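Pyocin sheath PA0622 (Pseudomonas aeruginosa, PDB 6PYT) probably forms the contractile sheath of an R-type pyocin, a phage-tail-like bacteriocin, by assembling many copies around the inner tube. Local coordinates at residues 68-76 against 202-210; 170-180 against 268-278. All blocks are in the same frame, centred on the assembly; numbering follows the deposited sequence.

Overall arrangement
Both contacts lie within one subunit of the sheath. Contact 1 sets the helix of residues 64-73 against helix 201-214 near the middle of the chain, about 9 Å from its centre; it packs on the central mixed sheet, where Ile-72 touches strand 21-33, and no other subunit touches it. Contact 2 includes a strand of that sheet and lies farther out, about 14 Å from the chain centre, where the loop 268-278 closes over the start of strand 178-181 and comes within reach of a second subunit. The centres of contacts 1 and 2 are about 21 Å apart, and the nearest atoms of contacts 1 and 2 about 4 Å, without touching. Along the chain their segments alternate: 68-76, 170-180, 202-210, 268-278.

Contact 1: residues 68-76 against 202-210; sequences ACEAIYNRA and AYAAGLFAW
Arg-75 lays its guanidinium flat over the indole of Trp-210, the two planes 18° apart. Its CZ lies 3.6 Å from the centroid of the six-membered ring of Trp-210, over the face, which makes this a cation-pi stack. In both residues CG is anti to the backbone N. In Arg-75 this puts CG 3.7 Å from Gly-206 O, and the bend at chi2 (53°) then turns CD and the guanidinium toward the indole. Lys-227 touches the same arginine from a loop. Toward the N-terminal side of both segments, Ala-71 drops its methyl onto the ring of Tyr-203, a CH-pi contact with CB 3.5 Å from the ring centroid. The helix of 68-73 and helix 202-210 pack at a crossing angle of -33°, their axes 7.7 Å apart, joining a helix of the Gp18 domain III N-terminal region to one of the subtilisin-like domain. Small residues permit the approach: CB of Ala-71 meets CB of Ala-202 at 3.7 Å, and the CA atoms of Ile-72 and Gly-206 are 4.2 Å apart. Ile-72 divides its branches, CG1 against the carbonyl of Ala-202 and CG2 3.8 Å from CA of Gly-206, while also touching Ile-27 and Leu-29 of strand 21-33. CB of Ala-76 fits beside CB of Trp-210, 4.1 Å away.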
loop_
_atom_site.group_PDB
_atom_site.type_symbol
_atom_site.label_atom_id
_atom_site.label_comp_id
_atom_site.label_asym_id
_atom_site.label_seq_id
_atom_site.Cartn_x
_atom_site.Cartn_y
_atom_site.Cartn_z
ATOM N N ALA B 68 55.203 -21.232 33.812
ATOM C CA ALA B 68 54.169 -20.539 34.562
ATOM C C ALA B 68 53.503 -19.454 33.734
ATOM O O ALA B 68 52.307 -19.202 33.901
ATOM C CB ALA B 68 54.761 -19.932 35.826
ATOM N N CYS B 69 54.249 -18.805 32.843
ATOM C CA CYS B 69 53.670 -17.767 32.005
ATOM C C CYS B 69 52.884 -18.346 30.841
ATOM O O CYS B 69 51.903 -17.741 30.407
ATOM C CB CYS B 69 54.764 -16.838 31.493
ATOM S SG CYS B 69 55.579 -15.930 32.797
ATOM N N GLU B 70 53.291 -19.506 30.322
ATOM C CA GLU B 70 52.457 -20.211 29.356
ATOM C C GLU B 70 51.169 -20.702 30.002
ATOM O O GLU B 70 50.124 -20.759 29.345
ATOM C CB GLU B 70 53.234 -21.381 28.750
ATOM N N ALA B 71 51.217 -21.021 31.296
ATOM C CA ALA B 71 50.034 -21.443 32.032
ATOM C C ALA B 71 49.007 -20.335 32.185
ATOM O O ALA B 71 47.825 -20.627 32.382
ATOM C CB ALA B 71 50.439 -21.949 33.410
ATOM N N ILE B 72 49.424 -19.078 32.114
ATOM C CA ILE B 72 48.498 -17.962 32.244
ATOM C C ILE B 72 48.004 -17.498 30.884
ATOM O O ILE B 72 46.820 -17.207 30.708
ATOM C CB ILE B 72 49.185 -16.829 33.028
ATOM C CG1 ILE B 72 49.551 -17.320 34.421
ATOM C CG2 ILE B 72 48.287 -15.629 33.149
ATOM C CD1 ILE B 72 50.431 -16.386 35.180
ATOM N N TYR B 73 48.888 -17.475 29.893
ATOM C CA TYR B 73 48.552 -16.985 28.567
ATOM C C TYR B 73 47.682 -17.943 27.768
ATOM O O TYR B 73 47.162 -17.546 26.724
ATOM C CB TYR B 73 49.845 -16.678 27.824
ATOM C CG TYR B 73 50.515 -15.431 28.330
ATOM C CD1 TYR B 73 49.764 -14.390 28.832
ATOM C CD2 TYR B 73 51.894 -15.328 28.380
ATOM C CE1 TYR B 73 50.356 -13.260 29.306
ATOM C CE2 TYR B 73 52.500 -14.200 28.876
ATOM C CZ TYR B 73 51.722 -13.167 29.327
ATOM O OH TYR B 73 52.307 -12.031 29.820
ATOM N N ASN B 74 47.500 -19.179 28.225
ATOM C CA ASN B 74 46.529 -20.054 27.588
ATOM C C ASN B 74 45.101 -19.711 27.970
ATOM O O ASN B 74 44.170 -20.177 27.308
ATOM C CB ASN B 74 46.796 -21.513 27.947
ATOM C CG ASN B 74 48.079 -22.031 27.354
ATOM O OD1 ASN B 74 48.447 -21.676 26.238
ATOM N ND2 ASN B 74 48.763 -22.891 28.092
ATOM N N ARG B 75 44.906 -18.915 29.010
ATOM C CA ARG B 75 43.570 -18.580 29.468
ATOM C C ARG B 75 43.264 -17.097 29.387
ATOM O O ARG B 75 42.154 -16.726 29.005
ATOM C CB ARG B 75 43.380 -19.085 30.899
ATOM C CG ARG B 75 41.975 -18.946 31.425
ATOM C CD ARG B 75 41.000 -19.592 30.472
ATOM N NE ARG B 75 39.674 -19.753 31.021
ATOM C CZ ARG B 75 38.587 -19.921 30.284
ATOM N NH1 ARG B 75 38.673 -19.879 28.962
ATOM N NH2 ARG B 75 37.416 -20.098 30.856
ATOM N N ALA B 76 44.219 -16.237 29.709
ATOM C CA ALA B 76 43.997 -14.805 29.651
ATOM C C ALA B 76 45.243 -14.126 29.122
ATOM O O ALA B 76 46.360 -14.539 29.432
ATOM C CB ALA B 76 43.638 -14.243 31.026
ATOM N N ALA B 202 49.672 -21.277 38.749
ATOM C CA ALA B 202 49.600 -20.346 37.634
ATOM C C ALA B 202 48.362 -20.583 36.784
ATOM O O ALA B 202 47.876 -19.654 36.138
ATOM C CB ALA B 202 50.861 -20.457 36.788
ATOM N N TYR B 203 47.844 -21.811 36.769
ATOM C CA TYR B 203 46.604 -22.078 36.051
ATOM C C TYR B 203 45.405 -21.499 36.778
ATOM O O TYR B 203 44.405 -21.153 36.142
ATOM C CB TYR B 203 46.423 -23.578 35.860
ATOM C CG TYR B 203 47.451 -24.186 34.954
ATOM C CD1 TYR B 203 47.304 -24.136 33.583
ATOM C CD2 TYR B 203 48.578 -24.796 35.472
ATOM C CE1 TYR B 203 48.245 -24.685 32.751
ATOM C CE2 TYR B 203 49.525 -25.344 34.652
ATOM C CZ TYR B 203 49.353 -25.289 33.293
ATOM O OH TYR B 203 50.299 -25.839 32.470
ATOM N N ALA B 204 45.481 -21.398 38.106
ATOM C CA ALA B 204 44.442 -20.699 38.848
ATOM C C ALA B 204 44.500 -19.204 38.584
ATOM O O ALA B 204 43.461 -18.561 38.410
ATOM C CB ALA B 204 44.579 -20.978 40.340
ATOM N N ALA B 205 45.709 -18.639 38.530
ATOM C CA ALA B 205 45.862 -17.196 38.394
ATOM C C ALA B 205 45.496 -16.708 37.005
ATOM O O ALA B 205 45.079 -15.558 36.849
ATOM C CB ALA B 205 47.290 -16.787 38.732
ATOM N N GLY B 206 45.653 -17.549 35.985
ATOM C CA GLY B 206 45.198 -17.165 34.662
ATOM C C GLY B 206 43.692 -17.183 34.549
ATOM O O GLY B 206 43.112 -16.388 33.812
ATOM N N LEU B 207 43.045 -18.079 35.282
ATOM C CA LEU B 207 41.593 -18.141 35.331
ATOM C C LEU B 207 41.015 -17.121 36.293
ATOM O O LEU B 207 39.873 -16.683 36.121
ATOM C CB LEU B 207 41.175 -19.556 35.720
ATOM C CG LEU B 207 39.729 -19.951 35.937
ATOM C CD1 LEU B 207 39.546 -21.266 35.334
ATOM C CD2 LEU B 207 39.527 -20.104 37.398
ATOM N N PHE B 208 41.787 -16.737 37.303
ATOM C CA PHE B 208 41.333 -15.741 38.253
ATOM C C PHE B 208 41.261 -14.381 37.582
ATOM O O PHE B 208 40.371 -13.583 37.882
ATOM C CB PHE B 208 42.304 -15.694 39.422
ATOM C CG PHE B 208 41.669 -15.450 40.744
ATOM C CD1 PHE B 208 41.299 -16.521 41.533
ATOM C CD2 PHE B 208 41.424 -14.179 41.197
ATOM C CE1 PHE B 208 40.739 -16.319 42.763
ATOM C CE2 PHE B 208 40.844 -13.976 42.429
ATOM C CZ PHE B 208 40.500 -15.053 43.205
ATOM N N ALA B 209 42.177 -14.127 36.648
ATOM C CA ALA B 209 42.219 -12.891 35.882
ATOM C C ALA B 209 41.320 -12.935 34.661
ATOM O O ALA B 209 40.924 -11.880 34.157
ATOM C CB ALA B 209 43.653 -12.608 35.446
ATOM N N TRP B 210 41.013 -14.131 34.164
ATOM C CA TRP B 210 40.070 -14.270 33.065
ATOM C C TRP B 210 38.652 -13.955 33.509
ATOM O O TRP B 210 37.855 -13.436 32.723
ATOM C CB TRP B 210 40.130 -15.688 32.518
ATOM C CG TRP B 210 39.220 -15.915 31.381
ATOM C CD1 TRP B 210 39.413 -15.535 30.096
ATOM C CD2 TRP B 210 37.924 -16.498 31.441
ATOM N NE1 TRP B 210 38.337 -15.894 29.333
ATOM C CE2 TRP B 210 37.404 -16.484 30.142
ATOM C CE3 TRP B 210 37.157 -17.051 32.466
ATOM C CZ2 TRP B 210 36.158 -16.998 29.838
ATOM C CZ3 TRP B 210 35.922 -17.561 32.161
ATOM C CH2 TRP B 210 35.428 -17.529 30.862
#

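Contact 2: residues 170-180 against 268-278; sequences AKNFGSKRLFM and GNRTLSSDSKW
Leu-272 is the main bump of loop 268-278, and its isobutyl group fills a hollow lined by Ala-170, CB of Phe-173, Leu-178 and Met-180. One branch, CD1, lies 3.8 Å from both CB of Leu-178 and CE of Met-180, the methionine chain bending at chi3 (-65°) where its terminal methyl meets the leucine. The other branch, CD2, faces CB of Ala-170 at 4.0 Å. The backbone anchors this knob: Leu-272 N donates to Leu-178 O at 2.9 Å, nearly straight at 166°, though that oxygen's position is less sure. Leu-272 also centres an inverse gamma turn, where the loop changes direction. A second fit lies nearer the surface, where the aliphatic part of Lys-176 crosses one face of the Trp-278 indole. CD of Lys-176 is 3.6 Å from the centroid of the five-membered ring of Trp-278, and NZ, 4.4 Å from that centroid, adds a cation-pi contact; CD of Lys-277 covers the opposite face. Phe-179 presents its ring edge to the loop, with Gly-268 O in the ring plane, 3.9 Å from CZ of Phe-179. The contact joins strand 178-181 of the subtilisin-like range, which runs between parallel strands 153-156 and 255-256 of the mixed sheet, to the loop leading into helix 281-295, which meets Lys-176, Phe-179 and Thr-271; helix 139-150 packs against Phe-173 and Leu-178.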
loop_
_atom_site.group_PDB
_atom_site.type_symbol
_atom_site.label_atom_id
_atom_site.label_comp_id
_atom_site.label_asym_id
_atom_site.label_seq_id
_atom_site.Cartn_x
_atom_site.Cartn_y
_atom_site.Cartn_z
ATOM N N ALA B 170 47.030 -26.741 55.153
ATOM C CA ALA B 170 46.082 -25.639 55.152
ATOM C C ALA B 170 45.718 -25.171 56.548
ATOM O O ALA B 170 45.123 -24.100 56.684
ATOM C CB ALA B 170 44.813 -26.033 54.405
ATOM N N LYS B 171 46.038 -25.946 57.581
ATOM C CA LYS B 171 45.818 -25.500 58.949
ATOM C C LYS B 171 46.927 -24.592 59.446
ATOM O O LYS B 171 46.806 -24.033 60.539
ATOM C CB LYS B 171 45.683 -26.696 59.886
ATOM C CG LYS B 171 44.430 -27.504 59.671
ATOM C CD LYS B 171 44.279 -28.565 60.742
ATOM C CE LYS B 171 45.257 -29.707 60.523
ATOM N NZ LYS B 171 45.039 -30.821 61.482
ATOM N N ASN B 172 47.998 -24.430 58.676
ATOM C CA ASN B 172 49.045 -23.486 59.029
ATOM C C ASN B 172 48.674 -22.049 58.713
ATOM O O ASN B 172 49.458 -21.146 59.024
ATOM C CB ASN B 172 50.343 -23.834 58.302
ATOM C CG ASN B 172 50.915 -25.149 58.743
ATOM O OD1 ASN B 172 51.041 -26.083 57.955
ATOM N ND2 ASN B 172 51.256 -25.240 60.021
ATOM N N PHE B 173 47.523 -21.810 58.094
ATOM C CA PHE B 173 47.161 -20.469 57.672
ATOM C C PHE B 173 45.716 -20.190 58.028
ATOM O O PHE B 173 44.834 -21.005 57.749
ATOM C CB PHE B 173 47.377 -20.291 56.171
ATOM C CG PHE B 173 48.787 -20.511 55.754
ATOM C CD1 PHE B 173 49.760 -19.585 56.075
ATOM C CD2 PHE B 173 49.147 -21.646 55.058
ATOM C CE1 PHE B 173 51.062 -19.785 55.709
ATOM C CE2 PHE B 173 50.447 -21.847 54.687
ATOM C CZ PHE B 173 51.404 -20.919 55.024
ATOM N N GLY B 174 45.487 -19.044 58.653
ATOM C CA GLY B 174 44.151 -18.540 58.862
ATOM C C GLY B 174 44.031 -17.155 58.268
ATOM O O GLY B 174 43.380 -16.280 58.841
ATOM N N SER B 175 44.657 -16.942 57.116
ATOM C CA SER B 175 44.753 -15.618 56.525
ATOM C C SER B 175 43.730 -15.410 55.422
ATOM O O SER B 175 43.470 -16.302 54.616
ATOM C CB SER B 175 46.138 -15.365 55.955
ATOM O OG SER B 175 46.183 -14.085 55.353
ATOM N N LYS B 176 43.205 -14.191 55.371
ATOM C CA LYS B 176 42.144 -13.830 54.442
ATOM C C LYS B 176 42.622 -13.840 52.995
ATOM O O LYS B 176 41.875 -14.231 52.094
ATOM C CB LYS B 176 41.618 -12.455 54.840
ATOM C CG LYS B 176 40.587 -11.852 53.949
ATOM C CD LYS B 176 40.100 -10.570 54.567
ATOM C CE LYS B 176 41.164 -9.514 54.542
ATOM N NZ LYS B 176 40.657 -8.234 55.071
ATOM N N ARG B 177 43.865 -13.442 52.753
ATOM C CA ARG B 177 44.357 -13.210 51.404
ATOM C C ARG B 177 44.960 -14.448 50.756
ATOM O O ARG B 177 45.599 -14.325 49.710
ATOM C CB ARG B 177 45.403 -12.093 51.405
ATOM C CG ARG B 177 44.945 -10.802 52.035
ATOM C CD ARG B 177 43.736 -10.267 51.318
ATOM N NE ARG B 177 43.242 -9.048 51.939
ATOM C CZ ARG B 177 43.374 -7.835 51.426
ATOM N NH1 ARG B 177 43.930 -7.677 50.238
ATOM N NH2 ARG B 177 42.894 -6.788 52.077
ATOM N N LEU B 178 44.784 -15.627 51.339
ATOM C CA LEU B 178 45.389 -16.846 50.825
ATOM C C LEU B 178 44.336 -17.725 50.171
ATOM O O LEU B 178 43.215 -17.844 50.666
ATOM C CB LEU B 178 46.101 -17.615 51.936
ATOM C CG LEU B 178 47.322 -16.896 52.499
ATOM C CD1 LEU B 178 47.922 -17.677 53.624
ATOM C CD2 LEU B 178 48.351 -16.667 51.420
ATOM N N PHE B 179 44.710 -18.349 49.061
ATOM C CA PHE B 179 43.791 -19.157 48.264
ATOM C C PHE B 179 44.569 -20.378 47.795
ATOM O O PHE B 179 45.332 -20.296 46.833
ATOM C CB PHE B 179 43.252 -18.357 47.091
ATOM C CG PHE B 179 42.256 -19.091 46.259
ATOM C CD1 PHE B 179 40.970 -19.270 46.708
ATOM C CD2 PHE B 179 42.600 -19.589 45.021
ATOM C CE1 PHE B 179 40.042 -19.921 45.948
ATOM C CE2 PHE B 179 41.674 -20.252 44.257
ATOM C CZ PHE B 179 40.393 -20.411 44.724
ATOM N N MET B 180 44.386 -21.501 48.468
ATOM C CA MET B 180 45.167 -22.687 48.168
ATOM C C MET B 180 44.469 -23.516 47.103
ATOM O O MET B 180 43.260 -23.747 47.184
ATOM C CB MET B 180 45.381 -23.525 49.421
ATOM C CG MET B 180 46.380 -24.639 49.236
ATOM S SD MET B 180 46.529 -25.598 50.733
ATOM C CE MET B 180 47.226 -24.356 51.796
ATOM N N GLY B 268 36.804 -24.879 44.290
ATOM C CA GLY B 268 36.463 -24.181 45.513
ATOM C C GLY B 268 36.377 -22.672 45.346
ATOM O O GLY B 268 36.851 -22.096 44.372
ATOM N N ASN B 269 35.727 -22.024 46.318
ATOM C CA ASN B 269 35.720 -20.567 46.391
ATOM C C ASN B 269 35.892 -20.025 47.802
ATOM O O ASN B 269 35.681 -18.827 48.013
ATOM C CB ASN B 269 34.451 -19.970 45.792
ATOM C CG ASN B 269 33.197 -20.629 46.292
ATOM O OD1 ASN B 269 33.237 -21.517 47.139
ATOM N ND2 ASN B 269 32.065 -20.202 45.760
ATOM N N ARG B 270 36.254 -20.850 48.768
ATOM C CA ARG B 270 36.603 -20.352 50.082
ATOM C C ARG B 270 38.071 -19.971 50.099
ATOM O O ARG B 270 38.910 -20.670 49.526
ATOM C CB ARG B 270 36.334 -21.396 51.161
ATOM C CG ARG B 270 34.911 -21.849 51.248
ATOM C CD ARG B 270 34.023 -20.720 51.670
ATOM N NE ARG B 270 32.643 -21.153 51.823
ATOM C CZ ARG B 270 32.097 -21.497 52.979
ATOM N NH1 ARG B 270 32.809 -21.434 54.090
ATOM N NH2 ARG B 270 30.833 -21.878 53.024
ATOM N N THR B 271 38.375 -18.856 50.743
ATOM C CA THR B 271 39.754 -18.505 51.021
ATOM C C THR B 271 40.170 -19.128 52.349
ATOM O O THR B 271 39.355 -19.692 53.078
ATOM C CB THR B 271 39.923 -16.990 51.039
ATOM O OG1 THR B 271 41.312 -16.661 51.085
ATOM C CG2 THR B 271 39.263 -16.413 52.236
ATOM N N LEU B 272 41.456 -19.024 52.673
ATOM C CA LEU B 272 41.953 -19.673 53.882
ATOM C C LEU B 272 41.763 -18.833 55.133
ATOM O O LEU B 272 42.686 -18.719 55.938
ATOM C CB LEU B 272 43.436 -20.007 53.739
ATOM C CG LEU B 272 43.806 -21.193 52.869
ATOM C CD1 LEU B 272 45.295 -21.211 52.633
ATOM C CD2 LEU B 272 43.388 -22.440 53.591
ATOM N N SER B 273 40.572 -18.297 55.347
ATOM C CA SER B 273 40.338 -17.384 56.450
ATOM C C SER B 273 39.702 -18.109 57.623
ATOM O O SER B 273 38.900 -19.030 57.456
ATOM C CB SER B 273 39.444 -16.224 56.017
ATOM O OG SER B 273 39.148 -15.375 57.108
ATOM N N SER B 274 40.074 -17.677 58.819
ATOM C CA SER B 274 39.488 -18.165 60.053
ATOM C C SER B 274 38.268 -17.362 60.473
ATOM O O SER B 274 37.772 -17.544 61.587
ATOM C CB SER B 274 40.538 -18.141 61.161
ATOM O OG SER B 274 40.982 -16.817 61.395
ATOM N N ASP B 275 37.780 -16.477 59.611
ATOM C CA ASP B 275 36.636 -15.629 59.900
ATOM C C ASP B 275 35.565 -15.895 58.853
ATOM O O ASP B 275 35.832 -15.802 57.652
ATOM C CB ASP B 275 37.044 -14.155 59.896
ATOM N N SER B 276 34.353 -16.214 59.310
ATOM C CA SER B 276 33.244 -16.490 58.405
ATOM C C SER B 276 32.733 -15.241 57.702
ATOM O O SER B 276 31.982 -15.362 56.731
ATOM C CB SER B 276 32.096 -17.152 59.161
ATOM O OG SER B 276 31.536 -16.263 60.107
ATOM N N LYS B 277 33.112 -14.056 58.173
ATOM C CA LYS B 277 32.781 -12.833 57.461
ATOM C C LYS B 277 33.608 -12.701 56.191
ATOM O O LYS B 277 33.167 -12.070 55.226
ATOM C CB LYS B 277 32.990 -11.640 58.393
ATOM C CG LYS B 277 32.468 -10.301 57.897
ATOM C CD LYS B 277 33.587 -9.414 57.434
ATOM C CE LYS B 277 33.096 -8.038 57.067
ATOM N NZ LYS B 277 32.575 -7.318 58.259
ATOM N N TRP B 278 34.789 -13.307 56.162
ATOM C CA TRP B 278 35.676 -13.268 55.009
ATOM C C TRP B 278 35.903 -14.655 54.434
ATOM O O TRP B 278 37.024 -15.028 54.110
ATOM C CB TRP B 278 37.012 -12.631 55.364
ATOM C CG TRP B 278 36.897 -11.208 55.701
ATOM C CD1 TRP B 278 37.046 -10.645 56.923
ATOM C CD2 TRP B 278 36.554 -10.151 54.806
ATOM N NE1 TRP B 278 36.856 -9.293 56.843
ATOM C CE2 TRP B 278 36.541 -8.967 55.550
ATOM C CE3 TRP B 278 36.269 -10.090 53.442
ATOM C CZ2 TRP B 278 36.249 -7.738 54.981
ATOM C CZ3 TRP B 278 35.984 -8.871 52.882
ATOM C CH2 TRP B 278 35.977 -7.711 53.648
#